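Local atomic coordinates of blood group a-and b-cleaving endo-beta-galactosidase (Streptococcus pneumoniae, PDB entry 2YGM), a protein that probably binds blood group sugars through two NPCBM/NEW2 modules of an endo-beta-galactosidase named for cleaving blood group A and B glycans. Residues R264-V269 with A314-V319; V70-I75 with A143-L148; G259-R264 with I321-Q326. All blocks are in the same frame, centred on the assembly; numbering follows the deposited sequence.

Contact 1: R264-V269 with A314-V319; sequences RFISYV and AFLVDV
Phe265 to Val269 and Phe315 to Val319 pair as adjacent antiparallel strands in a largely buried part of the second NPCBM/NEW2 domain. The register follows from six backbone hydrogen bonds, exchanged in both directions by Phe265 with Val319, Ser267 with Val317 and Val269 with Phe315; the shortest joins Val317 N to Ser267 O at 2.7 Å. Between them stand the non-hydrogen-bonded pairs Ile266–Asp318 and Tyr268–Leu316, whose side chains share one face of the sheet. On this face the extended chain of Arg264 brings its guanidinium side-on to Asp318. Arg264 NE reaches Asp318 OD1 at 2.8 Å and Arg264 NH2 reaches Asp318 OD2 at 2.7 Å. Both oxygens offer syn lone pairs and the two planes lie 27° apart, so the salt bridge is bidentate and should restrain rotation of both groups. Ile266 CD1 covers the centre of one guanidinium face, 3.5 Å above its plane. Farther along, Leu316 CD1 touches Ile266 CG2 and also sits over a face of Tyr268, 4.2 Å from the ring centroid and 15° off its normal, a CH-pi contact. The other face is mostly apolar, Ser267 apart, whose OG bonds to Gly346 O: Val317 CG2 meets Val269 CG2 at 3.7 Å, while Val317 CG1 comes to the ring edge of Phe265, 4.0 Å from CE2. Phe315 CG lies between its backbone N and carbonyl carbon (chi1 50°), which turns the ring back toward its partner strand and sets Val269 O over one face of it. Tyr304 stacks on the Phe315 ring. Antiparallel strands 262-270 and 315-320 in one sheet, with Val317 and Val319 packed on Tyr298 of strand 295-299 in the other, are consistent with the beta sandwich of galactose-binding-like domains.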
# COMPACT_ATOMS: atom_id res chain seq x y z
N ARG A 264 21.70 -4.85 1.42
CA ARG A 264 20.79 -3.72 1.58
C ARG A 264 20.18 -3.67 2.98
O ARG A 264 19.85 -4.70 3.55
CB ARG A 264 19.68 -3.84 0.54
CG ARG A 264 19.17 -2.55 -0.08
CD ARG A 264 18.28 -2.91 -1.28
NE ARG A 264 17.41 -1.81 -1.72
CZ ARG A 264 16.34 -1.96 -2.51
NH1 ARG A 264 16.00 -3.16 -2.97
NH2 ARG A 264 15.61 -0.91 -2.85
N PHE A 265 20.06 -2.46 3.51
CA PHE A 265 19.25 -2.23 4.71
C PHE A 265 18.12 -1.30 4.35
O PHE A 265 18.35 -0.26 3.74
CB PHE A 265 20.09 -1.63 5.84
CG PHE A 265 19.27 -1.12 7.00
CD1 PHE A 265 18.73 -2.01 7.93
CD2 PHE A 265 19.04 0.24 7.16
CE1 PHE A 265 17.97 -1.54 8.99
CE2 PHE A 265 18.28 0.72 8.22
CZ PHE A 265 17.74 -0.17 9.14
N ILE A 266 16.90 -1.68 4.70
CA ILE A 266 15.72 -0.86 4.40
C ILE A 266 14.83 -0.72 5.63
O ILE A 266 14.50 -1.71 6.28
CB ILE A 266 14.88 -1.40 3.21
CG1 ILE A 266 15.77 -1.74 2.01
CG2 ILE A 266 13.81 -0.39 2.81
CD1 ILE A 266 15.02 -2.34 0.83
N SER A 267 14.46 0.53 5.93
CA SER A 267 13.55 0.85 7.03
C SER A 267 13.04 2.28 6.90
O SER A 267 13.75 3.15 6.38
CB SER A 267 14.27 0.70 8.37
OG SER A 267 13.35 0.83 9.45
N TYR A 268 11.82 2.51 7.37
CA TYR A 268 11.36 3.85 7.68
C TYR A 268 11.77 4.18 9.11
O TYR A 268 11.76 3.31 9.98
CB TYR A 268 9.83 3.98 7.53
CG TYR A 268 9.36 4.01 6.09
CD1 TYR A 268 9.08 2.83 5.41
CD2 TYR A 268 9.19 5.22 5.41
CE1 TYR A 268 8.64 2.84 4.09
CE2 TYR A 268 8.75 5.25 4.09
CZ TYR A 268 8.48 4.05 3.43
OH TYR A 268 8.05 4.05 2.12
N VAL A 269 12.15 5.44 9.32
CA VAL A 269 12.62 5.90 10.62
C VAL A 269 11.85 7.15 11.05
O VAL A 269 11.71 8.10 10.28
CB VAL A 269 14.15 6.18 10.62
CG1 VAL A 269 14.64 6.62 12.00
CG2 VAL A 269 14.92 4.94 10.17
N ALA A 314 8.05 10.24 8.78
CA ALA A 314 9.06 9.20 8.76
C ALA A 314 9.70 9.14 7.38
O ALA A 314 9.00 9.12 6.37
CB ALA A 314 8.45 7.86 9.12
N PHE A 315 11.02 9.15 7.35
CA PHE A 315 11.75 9.09 6.09
C PHE A 315 12.26 7.68 5.81
O PHE A 315 12.41 6.87 6.73
CB PHE A 315 12.91 10.09 6.06
CG PHE A 315 13.79 10.03 7.27
CD1 PHE A 315 14.79 9.07 7.38
CD2 PHE A 315 13.62 10.94 8.31
CE1 PHE A 315 15.60 9.01 8.50
CE2 PHE A 315 14.43 10.90 9.43
CZ PHE A 315 15.42 9.93 9.53
N LEU A 316 12.52 7.42 4.54
CA LEU A 316 12.91 6.10 4.08
C LEU A 316 14.43 5.97 4.03
O LEU A 316 15.11 6.78 3.38
CB LEU A 316 12.28 5.81 2.71
CG LEU A 316 12.71 4.58 1.91
CD1 LEU A 316 12.45 3.28 2.67
CD2 LEU A 316 12.02 4.57 0.55
N VAL A 317 14.94 4.96 4.72
CA VAL A 317 16.35 4.61 4.66
C VAL A 317 16.49 3.37 3.79
O VAL A 317 15.91 2.31 4.07
CB VAL A 317 16.94 4.35 6.07
CG1 VAL A 317 18.44 4.07 5.98
CG2 VAL A 317 16.68 5.54 6.97
N ASP A 318 17.26 3.52 2.71
CA ASP A 318 17.49 2.45 1.75
C ASP A 318 18.94 2.56 1.30
O ASP A 318 19.24 3.23 0.31
CB ASP A 318 16.53 2.59 0.56
CG ASP A 318 16.62 1.43 -0.43
OD1 ASP A 318 17.53 0.58 -0.32
OD2 ASP A 318 15.76 1.37 -1.33
N VAL A 319 19.83 1.90 2.04
CA VAL A 319 21.26 2.05 1.80
C VAL A 319 21.92 0.75 1.33
O VAL A 319 21.61 -0.34 1.81
CB VAL A 319 21.98 2.66 3.05
CG1 VAL A 319 22.03 1.68 4.22
CG2 VAL A 319 23.38 3.16 2.68

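Contact 2: V70-I75 with A143-L148; sequences VISYDI and AKKISL
Ile75 closes one end of this antiparallel pairing by packing along the backbone of Ala143 and Lys144. Its CB lies 4.1 Å from Lys144 O. There the chain divides: CG2 makes a loose contact with Ile146 CG2, whereas CG1, placed between the backbone N and the carbonyl carbon (chi1 54°), passes 3.5 Å from Lys144 O. At the tip, CD1 of Ile75 comes nearest Ala143 O (3.4 Å) and also rests 3.7 Å from Ala143 CB. The same Lys144 O accepts a hydrogen bond from Ile75 N at 2.7 Å, the donor tilted 32° from the carbonyl plane; this bond fixes Ile75 beside Lys144 while CG1 packs on the same oxygen and CD1 runs on to Ala143. Regular pairing follows, Tyr73 with Ile146 and Ile71 with Leu148 each exchanging two backbone bonds. Between these pairs, Ser72 OG and Ser147 OG share a hydrogen bond of 2.7 Å whose direction is open; the CE methylene of Lys145 packs on Ser72, 3.6 Å from its OG. On the opposite face from the serines, Tyr73 CB meets Ile146 CG2 at 3.7 Å, and there Ile146 and Leu148 pack against Phe83 of strand 82-87. Strand 105-110 flanks 145-151, and 16-17 flanks 69-74, making this a central pair in the five-stranded sheet of a beta sandwich, as expected for an NPCBM module.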
# COMPACT_ATOMS: atom_id res chain seq x y z
N VAL A 70 -18.02 4.80 -19.80
CA VAL A 70 -16.60 4.62 -20.05
C VAL A 70 -15.76 5.24 -18.94
O VAL A 70 -15.98 6.39 -18.55
CB VAL A 70 -16.17 5.16 -21.45
CG1 VAL A 70 -14.72 4.79 -21.77
CG2 VAL A 70 -17.08 4.65 -22.55
N ILE A 71 -14.81 4.46 -18.42
CA ILE A 71 -13.79 4.96 -17.51
C ILE A 71 -12.44 4.73 -18.19
O ILE A 71 -12.08 3.59 -18.51
CB ILE A 71 -13.82 4.26 -16.12
CG1 ILE A 71 -15.19 4.41 -15.45
CG2 ILE A 71 -12.74 4.80 -15.20
CD1 ILE A 71 -16.06 3.17 -15.50
N SER A 72 -11.69 5.81 -18.42
CA SER A 72 -10.43 5.73 -19.15
C SER A 72 -9.23 6.11 -18.30
O SER A 72 -9.28 7.07 -17.53
CB SER A 72 -10.48 6.61 -20.40
OG SER A 72 -11.44 6.13 -21.32
N TYR A 73 -8.15 5.35 -18.46
CA TYR A 73 -6.90 5.62 -17.76
C TYR A 73 -5.74 5.82 -18.72
O TYR A 73 -5.57 5.06 -19.68
CB TYR A 73 -6.57 4.48 -16.79
CG TYR A 73 -7.51 4.39 -15.62
CD1 TYR A 73 -7.26 5.10 -14.44
CD2 TYR A 73 -8.65 3.58 -15.68
CE1 TYR A 73 -8.12 5.01 -13.36
CE2 TYR A 73 -9.52 3.49 -14.59
CZ TYR A 73 -9.24 4.21 -13.44
OH TYR A 73 -10.10 4.13 -12.36
N ASP A 74 -4.96 6.87 -18.47
CA ASP A 74 -3.74 7.11 -19.21
C ASP A 74 -2.61 6.27 -18.61
O ASP A 74 -2.26 6.44 -17.44
CB ASP A 74 -3.37 8.60 -19.17
CG ASP A 74 -2.19 8.94 -20.06
OD1 ASP A 74 -1.13 8.28 -19.96
OD2 ASP A 74 -2.33 9.89 -20.87
N ILE A 75 -2.06 5.37 -19.42
CA ILE A 75 -1.01 4.46 -18.97
C ILE A 75 0.26 4.51 -19.83
O ILE A 75 1.05 3.56 -19.84
CB ILE A 75 -1.54 2.99 -18.80
CG1 ILE A 75 -2.22 2.49 -20.08
CG2 ILE A 75 -2.51 2.88 -17.63
CD1 ILE A 75 -1.44 1.41 -20.78
N ALA A 143 1.26 0.40 -25.04
CA ALA A 143 -0.11 0.87 -24.86
C ALA A 143 -0.17 2.21 -24.13
O ALA A 143 0.63 2.46 -23.22
CB ALA A 143 -0.92 -0.17 -24.11
N LYS A 144 -1.13 3.04 -24.51
CA LYS A 144 -1.24 4.39 -23.97
C LYS A 144 -2.50 4.62 -23.14
O LYS A 144 -2.46 5.30 -22.11
CB LYS A 144 -1.15 5.41 -25.10
CG LYS A 144 0.20 5.45 -25.79
CD LYS A 144 0.08 5.89 -27.25
CE LYS A 144 1.43 5.81 -27.96
NZ LYS A 144 1.99 4.42 -27.95
N LYS A 145 -3.61 4.05 -23.59
CA LYS A 145 -4.92 4.33 -23.00
C LYS A 145 -5.75 3.06 -22.84
O LYS A 145 -5.95 2.31 -23.79
CB LYS A 145 -5.67 5.35 -23.87
CG LYS A 145 -6.87 6.00 -23.21
CD LYS A 145 -7.68 6.76 -24.24
CE LYS A 145 -8.92 7.38 -23.64
NZ LYS A 145 -9.87 7.82 -24.70
N ILE A 146 -6.23 2.83 -21.62
CA ILE A 146 -7.11 1.70 -21.34
C ILE A 146 -8.50 2.21 -20.96
O ILE A 146 -8.63 3.21 -20.25
CB ILE A 146 -6.52 0.75 -20.25
CG1 ILE A 146 -7.38 -0.52 -20.09
CG2 ILE A 146 -6.32 1.48 -18.91
CD1 ILE A 146 -6.69 -1.68 -19.40
N SER A 147 -9.54 1.54 -21.47
CA SER A 147 -10.92 1.97 -21.26
C SER A 147 -11.83 0.84 -20.78
O SER A 147 -11.95 -0.20 -21.43
CB SER A 147 -11.48 2.62 -22.52
OG SER A 147 -10.87 3.88 -22.76
N LEU A 148 -12.47 1.08 -19.63
CA LEU A 148 -13.46 0.17 -19.07
C LEU A 148 -14.84 0.62 -19.52
O LEU A 148 -15.27 1.74 -19.22
CB LEU A 148 -13.36 0.14 -17.54
CG LEU A 148 -12.24 -0.68 -16.87
CD1 LEU A 148 -10.85 -0.29 -17.33
CD2 LEU A 148 -12.33 -0.55 -15.37

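Contact 3: G259-R264 with I321-Q326; sequences GANVTR and IPKDTQ
The flat groups of Asn261 and of the Thr263 peptide meet the loop 321-326 in different ways. At the Asn261 amide, CG, CD and CE of Lys323 all lie on one side of the plane and approach OD1 obliquely: OD1 is 3.1 Å from Lys323 CG and 3.3 Å from Lys323 CD, a close contact of a polar atom with aliphatic carbons. The Thr263 carbonyl is approached from over one face, because Ile321 N stands 58° out of its plane while donating to Thr263 O at 2.9 Å. On the donor side that bond is nearly straight (172°), so the displacement lies with the carbonyl. It marks where two neighbouring antiparallel strands, 262-270 and 315-320, part at the end of the sandwich and the second runs into a loop. Ile321 keeps to the inside of the opening: its CG1 lies 3.4 Å from Arg264 N and 4.2 Å from Val262 CG1, and Val262 in turn packs on Phe350 of strand 342-352. Lys323 bridges the exposed side. Bends at chi2 and at chi3 (93°) carry its chain past Asn261 OD1 until NZ donates to Ala260 O at 3.1 Å. Farther round, Asp293 receives the backbone N-H of Gln326.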
# COMPACT_ATOMS: atom_id res chain seq x y z
N GLY A 259 28.60 -14.01 8.13
CA GLY A 259 28.24 -15.29 7.53
C GLY A 259 27.20 -15.19 6.43
O GLY A 259 26.69 -16.20 5.96
N ALA A 260 26.89 -13.96 6.01
CA ALA A 260 25.82 -13.74 5.03
C ALA A 260 26.20 -12.77 3.92
O ALA A 260 27.23 -12.10 3.98
CB ALA A 260 24.56 -13.28 5.74
N ASN A 261 25.34 -12.69 2.91
CA ASN A 261 25.54 -11.83 1.76
C ASN A 261 24.45 -10.75 1.72
O ASN A 261 23.64 -10.69 0.79
CB ASN A 261 25.54 -12.66 0.47
CG ASN A 261 26.00 -11.87 -0.76
OD1 ASN A 261 26.46 -10.73 -0.65
ND2 ASN A 261 25.87 -12.48 -1.94
N VAL A 262 24.44 -9.93 2.77
CA VAL A 262 23.48 -8.83 2.89
C VAL A 262 23.92 -7.69 1.98
O VAL A 262 25.07 -7.26 2.02
CB VAL A 262 23.35 -8.36 4.36
CG1 VAL A 262 22.40 -7.17 4.46
CG2 VAL A 262 22.86 -9.49 5.25
N THR A 263 22.99 -7.22 1.15
CA THR A 263 23.29 -6.19 0.16
C THR A 263 22.63 -4.85 0.47
O THR A 263 22.97 -3.84 -0.13
CB THR A 263 22.82 -6.63 -1.26
OG1 THR A 263 21.44 -7.01 -1.21
CG2 THR A 263 23.66 -7.80 -1.77
N ARG A 264 21.70 -4.85 1.42
CA ARG A 264 20.79 -3.72 1.58
C ARG A 264 20.18 -3.67 2.98
O ARG A 264 19.85 -4.70 3.55
CB ARG A 264 19.68 -3.84 0.54
CG ARG A 264 19.17 -2.55 -0.08
CD ARG A 264 18.28 -2.91 -1.28
NE ARG A 264 17.41 -1.81 -1.72
CZ ARG A 264 16.34 -1.96 -2.51
NH1 ARG A 264 16.00 -3.16 -2.97
NH2 ARG A 264 15.61 -0.91 -2.85
N ILE A 321 24.70 -1.94 1.15
CA ILE A 321 25.71 -2.51 2.04
C ILE A 321 26.89 -3.04 1.21
O ILE A 321 26.70 -3.93 0.37
CB ILE A 321 25.16 -3.66 2.93
CG1 ILE A 321 23.84 -3.28 3.60
CG2 ILE A 321 26.21 -4.12 3.94
CD1 ILE A 321 23.91 -2.13 4.59
N PRO A 322 28.10 -2.48 1.42
CA PRO A 322 29.31 -3.04 0.82
C PRO A 322 29.44 -4.52 1.17
O PRO A 322 29.06 -4.92 2.28
CB PRO A 322 30.43 -2.25 1.50
CG PRO A 322 29.81 -0.93 1.80
CD PRO A 322 28.38 -1.23 2.15
N LYS A 323 29.93 -5.33 0.25
CA LYS A 323 30.07 -6.75 0.54
C LYS A 323 31.37 -7.06 1.27
O LYS A 323 32.32 -6.27 1.23
CB LYS A 323 29.91 -7.63 -0.70
CG LYS A 323 28.94 -8.83 -0.51
CD LYS A 323 29.14 -9.61 0.81
CE LYS A 323 28.22 -9.10 1.94
NZ LYS A 323 28.69 -9.50 3.31
N ASP A 324 31.39 -8.21 1.94
CA ASP A 324 32.43 -8.59 2.89
C ASP A 324 32.36 -7.73 4.15
O ASP A 324 33.31 -7.65 4.93
CB ASP A 324 33.82 -8.57 2.24
CG ASP A 324 33.91 -9.52 1.04
OD1 ASP A 324 33.67 -10.73 1.22
OD2 ASP A 324 34.23 -9.04 -0.07
N THR A 325 31.20 -7.08 4.35
CA THR A 325 30.88 -6.40 5.59
C THR A 325 30.69 -7.45 6.68
O THR A 325 29.94 -8.41 6.50
CB THR A 325 29.59 -5.55 5.46
OG1 THR A 325 29.75 -4.61 4.40
CG2 THR A 325 29.30 -4.79 6.76
N GLN A 326 31.37 -7.25 7.80
CA GLN A 326 31.29 -8.17 8.93
C GLN A 326 30.23 -7.74 9.93
O GLN A 326 29.53 -8.57 10.52
CB GLN A 326 32.65 -8.25 9.64
CG GLN A 326 33.83 -8.56 8.72
CD GLN A 326 33.77 -9.96 8.16
OE1 GLN A 326 33.42 -10.17 6.99
NE2 GLN A 326 34.09 -10.94 8.99

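How the contacts relate
Contacts 1 and 3 belong to the second module and share Arg264 and strand 262-270; their centres lie about 16 Å apart, and Ile321 CG1 packs against Phe265 N where they meet. Contact 1 is the buried middle of that strand pairing, contact 3 its partly buried end, where regular backbone pairing gives way to one N-H and a lysine reaching a carbonyl. Contact 2 lies in the first module, its centre about 34 Å from that of contact 1. Both are buried pairings, but contact 1 uses the curled six-stranded sheet and contact 2 the five-stranded one. The salt bridge of contact 1 lies on a mixed face; contact 2 has a serine hydroxyl pair beside Lys145.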